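Local atomic coordinates of sensor protein QseC (Escherichia coli, PDB entry 3JZ3), a protein that acts as the sensor histidine kinase of the QseB/QseC two-component system and switches on the flagella regulon through FlhDC transcription. Residues L67-L81 against L104-L118. Residues are numbered along the deposited sequence; the frame is centred on the assembly and turned at random.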
# COMPACT_ATOMS: atom_id res chain seq x y z
N LEU B 67 6.31 -8.35 -17.45
CA LEU B 67 5.45 -8.94 -16.43
C LEU B 67 5.71 -10.44 -16.25
O LEU B 67 5.09 -11.08 -15.40
CB LEU B 67 3.98 -8.72 -16.80
CG LEU B 67 3.46 -7.31 -17.06
CD1 LEU B 67 2.11 -7.36 -17.77
CD2 LEU B 67 3.35 -6.51 -15.77
N ASP B 68 6.65 -10.97 -17.03
CA ASP B 68 6.88 -12.41 -17.13
C ASP B 68 7.14 -13.14 -15.80
O ASP B 68 6.67 -14.27 -15.62
CB ASP B 68 8.01 -12.71 -18.12
CG ASP B 68 7.58 -12.52 -19.56
OD1 ASP B 68 6.45 -12.92 -19.92
OD2 ASP B 68 8.38 -11.97 -20.35
N ASN B 69 7.86 -12.50 -14.89
CA ASN B 69 8.19 -13.12 -13.61
C ASN B 69 7.59 -12.46 -12.36
O ASN B 69 7.82 -12.92 -11.24
CB ASN B 69 9.71 -13.29 -13.47
CG ASN B 69 10.23 -14.50 -14.22
OD1 ASN B 69 9.84 -15.64 -13.95
ND2 ASN B 69 11.12 -14.26 -15.18
N LEU B 70 6.81 -11.39 -12.56
CA LEU B 70 6.15 -10.70 -11.46
C LEU B 70 5.12 -11.57 -10.76
O LEU B 70 4.38 -12.31 -11.42
CB LEU B 70 5.47 -9.42 -11.94
CG LEU B 70 6.17 -8.07 -11.77
CD1 LEU B 70 5.28 -6.98 -12.33
CD2 LEU B 70 6.49 -7.80 -10.30
N GLN B 71 5.07 -11.45 -9.44
CA GLN B 71 4.08 -12.14 -8.62
C GLN B 71 2.67 -11.67 -8.98
O GLN B 71 2.46 -10.49 -9.25
CB GLN B 71 4.31 -11.88 -7.13
CG GLN B 71 5.63 -12.42 -6.56
CD GLN B 71 5.60 -13.92 -6.32
OE1 GLN B 71 5.69 -14.71 -7.26
NE2 GLN B 71 5.51 -14.31 -5.05
N ASP B 72 1.74 -12.62 -9.01
CA ASP B 72 0.30 -12.34 -9.14
C ASP B 72 -0.12 -11.65 -10.43
O ASP B 72 -1.16 -10.99 -10.48
CB ASP B 72 -0.22 -11.58 -7.91
CG ASP B 72 0.02 -12.32 -6.61
OD1 ASP B 72 -0.53 -13.44 -6.45
OD2 ASP B 72 0.75 -11.79 -5.74
N VAL B 73 0.67 -11.81 -11.49
CA VAL B 73 0.27 -11.33 -12.82
C VAL B 73 -0.89 -12.18 -13.33
O VAL B 73 -0.81 -13.41 -13.33
CB VAL B 73 1.45 -11.34 -13.81
CG1 VAL B 73 0.96 -11.24 -15.25
CG2 VAL B 73 2.40 -10.20 -13.50
N ALA B 74 -1.96 -11.51 -13.74
CA ALA B 74 -3.18 -12.18 -14.17
C ALA B 74 -3.92 -11.36 -15.22
O ALA B 74 -3.47 -10.27 -15.61
CB ALA B 74 -4.08 -12.45 -12.97
N GLU B 75 -5.05 -11.88 -15.69
CA GLU B 75 -5.92 -11.14 -16.59
C GLU B 75 -6.79 -10.22 -15.74
O GLU B 75 -7.55 -10.68 -14.88
CB GLU B 75 -6.78 -12.08 -17.44
CG GLU B 75 -5.99 -12.96 -18.42
CD GLU B 75 -5.14 -12.15 -19.40
OE1 GLU B 75 -5.68 -11.22 -20.03
OE2 GLU B 75 -3.94 -12.46 -19.53
N ILE B 76 -6.66 -8.92 -15.96
CA ILE B 76 -7.34 -7.93 -15.14
C ILE B 76 -8.56 -7.37 -15.86
O ILE B 76 -8.44 -6.78 -16.93
CB ILE B 76 -6.38 -6.77 -14.71
CG1 ILE B 76 -5.05 -7.31 -14.15
CG2 ILE B 76 -7.06 -5.83 -13.71
CD1 ILE B 76 -5.19 -8.35 -13.02
N PRO B 77 -9.75 -7.55 -15.26
CA PRO B 77 -10.96 -6.91 -15.79
C PRO B 77 -10.93 -5.42 -15.45
O PRO B 77 -10.97 -5.04 -14.27
CB PRO B 77 -12.11 -7.62 -15.05
CG PRO B 77 -11.47 -8.71 -14.21
CD PRO B 77 -10.03 -8.35 -14.05
N LEU B 78 -10.86 -4.58 -16.48
CA LEU B 78 -10.65 -3.15 -16.30
C LEU B 78 -11.86 -2.38 -15.78
O LEU B 78 -11.69 -1.32 -15.17
CB LEU B 78 -10.10 -2.50 -17.58
CG LEU B 78 -8.71 -2.97 -18.01
CD1 LEU B 78 -8.21 -2.12 -19.15
CD2 LEU B 78 -7.69 -2.95 -16.86
N GLU B 79 -13.07 -2.91 -16.00
CA GLU B 79 -14.29 -2.35 -15.41
C GLU B 79 -14.16 -2.29 -13.89
O GLU B 79 -14.32 -1.22 -13.28
CB GLU B 79 -15.52 -3.19 -15.78
CG GLU B 79 -16.15 -2.84 -17.11
CD GLU B 79 -17.37 -3.71 -17.43
OE1 GLU B 79 -17.20 -4.91 -17.77
OE2 GLU B 79 -18.50 -3.18 -17.34
N ASP B 80 -13.87 -3.44 -13.30
CA ASP B 80 -13.76 -3.61 -11.85
C ASP B 80 -12.68 -2.71 -11.25
O ASP B 80 -12.90 -2.07 -10.23
CB ASP B 80 -13.49 -5.07 -11.50
CG ASP B 80 -14.53 -6.02 -12.10
OD1 ASP B 80 -15.40 -5.57 -12.88
OD2 ASP B 80 -14.48 -7.23 -11.78
N LEU B 81 -11.52 -2.67 -11.89
CA LEU B 81 -10.39 -1.84 -11.48
C LEU B 81 -10.75 -0.35 -11.44
O LEU B 81 -10.43 0.35 -10.48
CB LEU B 81 -9.20 -2.07 -12.41
CG LEU B 81 -7.90 -1.30 -12.18
CD1 LEU B 81 -7.10 -1.94 -11.07
CD2 LEU B 81 -7.08 -1.24 -13.46
N LEU B 104 -18.77 3.69 -18.93
CA LEU B 104 -18.24 2.44 -19.44
C LEU B 104 -18.78 2.16 -20.83
O LEU B 104 -19.93 1.73 -20.99
CB LEU B 104 -18.57 1.29 -18.48
CG LEU B 104 -18.15 1.44 -17.01
CD1 LEU B 104 -18.93 0.49 -16.13
CD2 LEU B 104 -16.64 1.23 -16.83
N ASN B 105 -17.95 2.43 -21.84
CA ASN B 105 -18.32 2.23 -23.23
C ASN B 105 -18.10 0.80 -23.70
O ASN B 105 -18.80 0.31 -24.57
CB ASN B 105 -17.56 3.20 -24.14
CG ASN B 105 -18.06 4.63 -24.00
OD1 ASN B 105 -19.25 4.87 -23.85
ND2 ASN B 105 -17.14 5.59 -24.06
N ALA B 106 -17.11 0.15 -23.10
CA ALA B 106 -16.80 -1.23 -23.41
C ALA B 106 -16.91 -2.06 -22.14
O ALA B 106 -16.83 -1.53 -21.03
CB ALA B 106 -15.41 -1.35 -24.01
N HIS B 107 -17.11 -3.36 -22.32
CA HIS B 107 -17.30 -4.27 -21.21
C HIS B 107 -16.53 -5.55 -21.50
O HIS B 107 -16.10 -5.78 -22.64
CB HIS B 107 -18.79 -4.55 -21.01
CG HIS B 107 -19.63 -3.31 -20.98
ND1 HIS B 107 -19.78 -2.55 -19.85
CD2 HIS B 107 -20.33 -2.69 -21.95
CE1 HIS B 107 -20.56 -1.51 -20.12
NE2 HIS B 107 -20.90 -1.57 -21.39
N SER B 108 -16.34 -6.37 -20.47
CA SER B 108 -15.55 -7.60 -20.57
C SER B 108 -14.16 -7.36 -21.18
O SER B 108 -13.66 -8.17 -21.97
CB SER B 108 -16.31 -8.67 -21.37
OG SER B 108 -17.58 -8.92 -20.79
N ILE B 109 -13.55 -6.24 -20.80
CA ILE B 109 -12.20 -5.89 -21.25
C ILE B 109 -11.18 -6.38 -20.23
O ILE B 109 -11.24 -6.02 -19.05
CB ILE B 109 -12.05 -4.35 -21.49
CG1 ILE B 109 -13.11 -3.84 -22.47
CG2 ILE B 109 -10.64 -4.00 -21.96
CD1 ILE B 109 -13.15 -4.53 -23.86
N LYS B 110 -10.25 -7.22 -20.68
CA LYS B 110 -9.25 -7.81 -19.80
C LYS B 110 -7.84 -7.57 -20.33
O LYS B 110 -7.57 -7.79 -21.51
CB LYS B 110 -9.49 -9.32 -19.63
CG LYS B 110 -10.83 -9.68 -19.01
CD LYS B 110 -10.87 -11.16 -18.62
CE LYS B 110 -12.25 -11.58 -18.14
NZ LYS B 110 -13.22 -11.69 -19.26
N ARG B 111 -6.97 -7.09 -19.45
CA ARG B 111 -5.56 -6.91 -19.79
C ARG B 111 -4.68 -7.73 -18.86
O ARG B 111 -5.02 -7.95 -17.70
CB ARG B 111 -5.15 -5.44 -19.71
CG ARG B 111 -5.60 -4.59 -20.90
CD ARG B 111 -4.90 -5.00 -22.19
NE ARG B 111 -3.48 -4.65 -22.21
CZ ARG B 111 -2.69 -4.78 -23.28
NH1 ARG B 111 -3.18 -5.24 -24.42
NH2 ARG B 111 -1.41 -4.42 -23.20
N THR B 112 -3.55 -8.20 -19.39
CA THR B 112 -2.57 -8.92 -18.60
C THR B 112 -1.79 -7.89 -17.78
O THR B 112 -1.23 -6.95 -18.33
CB THR B 112 -1.63 -9.75 -19.49
OG1 THR B 112 -2.40 -10.60 -20.35
CG2 THR B 112 -0.69 -10.62 -18.64
N GLY B 113 -1.79 -8.07 -16.47
CA GLY B 113 -1.09 -7.13 -15.61
C GLY B 113 -1.00 -7.52 -14.16
O GLY B 113 -1.59 -8.51 -13.72
N GLN B 114 -0.23 -6.73 -13.42
CA GLN B 114 -0.13 -6.85 -11.98
C GLN B 114 -1.15 -5.89 -11.36
O GLN B 114 -1.08 -4.67 -11.57
CB GLN B 114 1.34 -6.60 -11.55
CG GLN B 114 1.59 -6.04 -10.15
CD GLN B 114 0.98 -6.84 -9.03
OE1 GLN B 114 0.00 -6.41 -8.43
NE2 GLN B 114 1.55 -7.99 -8.73
N PRO B 115 -2.14 -6.44 -10.62
CA PRO B 115 -3.31 -5.71 -10.10
C PRO B 115 -2.98 -4.49 -9.23
O PRO B 115 -3.59 -3.44 -9.40
CB PRO B 115 -4.03 -6.77 -9.25
CG PRO B 115 -3.57 -8.07 -9.77
CD PRO B 115 -2.17 -7.86 -10.24
N LEU B 116 -2.04 -4.65 -8.31
CA LEU B 116 -1.66 -3.56 -7.41
C LEU B 116 -1.01 -2.40 -8.16
O LEU B 116 -1.31 -1.24 -7.89
CB LEU B 116 -0.73 -4.06 -6.31
CG LEU B 116 -1.35 -4.54 -5.00
CD1 LEU B 116 -2.48 -5.57 -5.18
CD2 LEU B 116 -0.26 -5.11 -4.13
N LEU B 117 -0.14 -2.73 -9.11
CA LEU B 117 0.49 -1.72 -9.94
C LEU B 117 -0.53 -0.98 -10.80
O LEU B 117 -0.46 0.25 -10.92
CB LEU B 117 1.60 -2.34 -10.81
CG LEU B 117 2.84 -2.88 -10.09
CD1 LEU B 117 3.90 -3.29 -11.10
CD2 LEU B 117 3.43 -1.89 -9.08
N LEU B 118 -1.48 -1.70 -11.38
CA LEU B 118 -2.51 -1.05 -12.21
C LEU B 118 -3.43 -0.18 -11.37
O LEU B 118 -3.91 0.86 -11.82
CB LEU B 118 -3.31 -2.06 -13.03
CG LEU B 118 -2.61 -2.62 -14.27
CD1 LEU B 118 -3.58 -3.48 -15.06
CD2 LEU B 118 -2.03 -1.50 -15.14
O HOH W 1 -13.60 -5.43 -17.76
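Ile76 and Leu118 pack together beside Gly113. Leu118 CD1 takes the room that the missing side chain leaves, and Ile76 CG1 lies against it at 4.2 Å. With CG1 anti to the carbonyl carbon (chi1 -48°), Ile76 reaches Pro115. Its CD1 lies 3.6 Å from Pro115 CG, and the two side chains cross at about a right angle. Farther along, Leu81 CD2 packs on Leu118 CB, where helices 78-95 and 115-131 begin. Leu67 CD1 lies over the backbone of Thr112 and Gly113, and Leu67 also touches Leu193. Leu70 and Leu117 meet tip to tip through their CD1 atoms.

Strands 74-77 and 110-113 form a small two-stranded antiparallel sheet, apart from the five-stranded sheet of the HATPase-type ATP-binding domain. Helix 78-95 and strand 99-104 separate them in sequence. Strand 74-77 runs straight into helix 78-95. Strand 110-113 reaches helix 115-131 through the N-cap Gln114, whose OE1 accepts from Leu116 N. Ala74 with Gly113, and Ile76 with Arg111, are hydrogen-bonded pairs. On the other face, Thr112 OG1 donates to Glu75 OE2 at 2.6 Å, on the syn side of the carboxylate. Thr112 CG2 rests against Val73 CG1.

Beyond the strands, Leu78 N bonds to Ile109 O. Leu78 CD1 lies alongside Arg111 CG, while the guanidinium goes on to His194 O. Glu79 runs extended beyond CG (chi2 180°) toward the loop that follows strand 99-104. Its OE2 lies in the His107 ring plane and takes a nearly straight bond from ND1, 2.9 Å long. Its OE1 takes Ser108 N at 3.2 Å, from above the carboxylate plane. The stem of Glu79 crosses Leu104 obliquely.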